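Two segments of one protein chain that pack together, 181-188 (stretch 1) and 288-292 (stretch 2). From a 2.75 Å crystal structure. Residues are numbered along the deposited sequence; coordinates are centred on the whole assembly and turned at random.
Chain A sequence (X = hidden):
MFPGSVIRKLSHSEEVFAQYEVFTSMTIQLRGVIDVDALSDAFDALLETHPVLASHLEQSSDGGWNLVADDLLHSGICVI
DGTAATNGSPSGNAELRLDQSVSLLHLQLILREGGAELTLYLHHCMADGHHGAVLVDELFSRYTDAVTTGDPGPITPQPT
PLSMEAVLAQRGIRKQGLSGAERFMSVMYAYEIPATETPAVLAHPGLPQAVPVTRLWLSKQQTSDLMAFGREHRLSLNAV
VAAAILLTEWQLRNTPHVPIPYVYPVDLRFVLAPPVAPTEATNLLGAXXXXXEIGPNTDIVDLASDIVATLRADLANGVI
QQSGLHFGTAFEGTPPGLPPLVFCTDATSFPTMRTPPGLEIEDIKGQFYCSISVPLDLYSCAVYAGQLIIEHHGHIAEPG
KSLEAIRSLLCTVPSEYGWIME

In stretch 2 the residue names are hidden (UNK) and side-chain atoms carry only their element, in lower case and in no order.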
# COMPACT_ATOMS: atom_id res chain seq x y z
N ALA A 181 -3.84 -9.40 16.61
CA ALA A 181 -4.49 -10.65 16.96
C ALA A 181 -4.10 -11.10 18.36
O ALA A 181 -4.96 -11.40 19.20
CB ALA A 181 -4.12 -11.73 15.95
N GLU A 182 -2.79 -11.13 18.62
CA GLU A 182 -2.24 -11.56 19.91
C GLU A 182 -2.66 -10.63 21.06
O GLU A 182 -2.33 -10.89 22.22
CB GLU A 182 -0.71 -11.62 19.79
CG GLU A 182 0.03 -12.40 20.89
CD GLU A 182 1.53 -12.58 20.60
OE1 GLU A 182 1.89 -13.38 19.70
OE2 GLU A 182 2.35 -11.92 21.27
N ARG A 183 -3.43 -9.59 20.74
CA ARG A 183 -3.88 -8.60 21.74
C ARG A 183 -5.39 -8.34 21.70
O ARG A 183 -5.97 -7.75 22.63
CB ARG A 183 -3.13 -7.29 21.51
CG ARG A 183 -3.41 -6.19 22.51
CD ARG A 183 -2.53 -4.99 22.21
NE ARG A 183 -1.12 -5.37 22.15
CZ ARG A 183 -0.15 -4.58 21.70
NH1 ARG A 183 -0.44 -3.36 21.26
NH2 ARG A 183 1.10 -5.00 21.68
N PHE A 184 -6.03 -8.75 20.61
CA PHE A 184 -7.46 -8.56 20.44
C PHE A 184 -8.25 -9.78 20.91
O PHE A 184 -9.45 -9.89 20.66
CB PHE A 184 -7.77 -8.29 18.96
CG PHE A 184 -7.21 -6.98 18.44
CD1 PHE A 184 -7.26 -6.69 17.08
CD2 PHE A 184 -6.67 -6.03 19.30
CE1 PHE A 184 -6.78 -5.47 16.59
CE2 PHE A 184 -6.18 -4.82 18.82
CZ PHE A 184 -6.24 -4.54 17.46
N MET A 185 -7.57 -10.71 21.58
CA MET A 185 -8.24 -11.92 22.07
C MET A 185 -9.16 -11.65 23.25
O MET A 185 -10.16 -12.35 23.44
CB MET A 185 -7.20 -12.98 22.45
CG MET A 185 -6.64 -13.79 21.28
SD MET A 185 -7.90 -14.70 20.34
CE MET A 185 -8.13 -16.16 21.38
N SER A 186 -8.83 -10.64 24.05
CA SER A 186 -9.63 -10.29 25.22
C SER A 186 -10.95 -9.61 24.83
O SER A 186 -11.97 -9.82 25.48
CB SER A 186 -8.84 -9.35 26.14
OG SER A 186 -8.64 -8.09 25.53
N VAL A 187 -10.92 -8.81 23.77
CA VAL A 187 -12.11 -8.11 23.30
C VAL A 187 -12.98 -9.04 22.45
O VAL A 187 -14.01 -8.63 21.92
CB VAL A 187 -11.73 -6.87 22.47
CG1 VAL A 187 -12.94 -5.95 22.32
CG2 VAL A 187 -10.58 -6.14 23.12
N MET A 188 -12.54 -10.29 22.33
CA MET A 188 -13.26 -11.30 21.55
C MET A 188 -14.66 -11.56 22.12
O MET A 188 -14.81 -11.92 23.29
CB MET A 188 -12.46 -12.61 21.51
CG MET A 188 -11.19 -12.55 20.67
SD MET A 188 -11.48 -12.54 18.88
CE MET A 188 -10.96 -14.22 18.41
N UNK A 288 1.01 -4.46 13.11
CA UNK A 288 1.14 -4.02 14.48
C UNK A 288 -0.26 -3.74 15.02
O UNK A 288 -0.99 -2.92 14.47
c UNK A 288 1.99 -2.75 14.53
N UNK A 289 -0.65 -4.45 16.08
CA UNK A 289 -1.96 -4.24 16.68
C UNK A 289 -1.88 -3.21 17.79
O UNK A 289 -0.80 -2.92 18.31
o UNK A 289 -1.73 -6.08 18.27
c UNK A 289 -2.53 -5.55 17.23
N UNK A 290 -3.03 -2.65 18.16
CA UNK A 290 -3.10 -1.64 19.20
C UNK A 290 -4.55 -1.34 19.56
O UNK A 290 -5.27 -0.73 18.76
c UNK A 290 -3.54 1.81 19.45
c UNK A 290 -2.65 0.78 19.71
o UNK A 290 -3.20 3.86 22.45
c UNK A 290 -2.46 -0.35 18.73
c UNK A 290 -1.95 0.79 20.91
c UNK A 290 -3.74 2.83 20.36
c UNK A 290 -3.03 2.83 21.55
c UNK A 290 -2.14 1.81 21.83
N UNK A 291 -4.96 -1.73 20.76
CA UNK A 291 -6.33 -1.49 21.22
C UNK A 291 -6.48 -0.09 21.81
O UNK A 291 -6.17 0.12 22.97
c UNK A 291 -8.36 -3.71 23.69
c UNK A 291 -9.05 -2.89 21.42
c UNK A 291 -6.72 -2.52 22.27
c UNK A 291 -8.19 -2.60 22.66
N UNK A 292 -6.96 0.85 21.00
CA UNK A 292 -7.14 2.22 21.46
C UNK A 292 -8.41 2.34 22.29
O UNK A 292 -9.48 1.86 21.91
c UNK A 292 -7.21 3.17 20.28

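Position 288 carries a single side-chain carbon and nothing beyond it. Its CA-to-CB bond points away from stretch 1, CB stays 7.2 Å from Arg183 NH1, the nearest atom there, and the residue makes no contact across the interface. One carbon with no further branch identifies Ala288, a buried residue of the strand.

At position 289 the side chain has two atoms, one carbon followed by one oxygen. The CA-to-CB bond points toward stretch 1, and the carbon lies over one face of the Phe184 ring, 4.3 Å from the ring centroid to CB and 27° off the ring normal, a geometry that suits a CH-pi contact. The same carbon is 4.1 Å from the backbone N of Ala181. The oxygen sits over one face of the Arg183 guanidinium, and its closest approach to the side chain of that arginine is 3.7 Å, to CB. A carbon bearing one terminal oxygen, without a second branch, is a serine: Ser289, with chi1 in the p well.

Position 290 has one carbon leading into a ring of six carbons, which bears a single oxygen at its far end. Its CA-to-CB bond points away from stretch 1, as alternation along a strand would lead one to expect after 289. Contact is therefore made mainly through the backbone: the N atom lies 3.8 Å from CZ of Phe184, and the CA atom 3.8 Å from NH1 of Arg183. A six-membered carbon ring with a hydroxyl defines Tyr290. Arg183 NH1 lies near the plane of its ring, at the edge, while the OH is hydrogen-bonded elsewhere in the structure.

Four carbons, forked at the second, make up the side chain at position 291. The CA-to-CB bond runs sideways to stretch 1, yet one branch tip comes within 3.3 Å of CG2 of Val187, and CB is 4.2 Å from CE2 of Phe184. An all-carbon chain that divides at its second atom is Leu291; the tip nearest Val187 CG2 is CD2.

Position 292 again shows one side-chain carbon. Its CB lies 8.2 Å from Phe184 CE2, out of reach, and the residue is Ala292.

The contact thus rests on Ser289 and Leu291, with the Phe184 ring spanning the strand between them: Ser289 CB covers a face, and the backbone N of Leu291 approaches the edge, 3.8 Å from Phe184 CE2. Val187 extends the apolar part by packing against Leu291. Stretch 1 has no regular helix or strand here, but a backbone hydrogen bond from Phe184 N to Ala181 O (3.2 Å) closes a turn just before the aromatic side chain. Arg183 extends across the strand with its first two chi angles in the t well, bringing NH1 to 3.0 Å from Ser289 O; the angle is too poor for a hydrogen bond. With no hydrogen bond crossing the interface, the 367 Å² of buried surface reflects packing between side chains and against the strand backbone.

Stretch 2, residues 288-292: ASYLA
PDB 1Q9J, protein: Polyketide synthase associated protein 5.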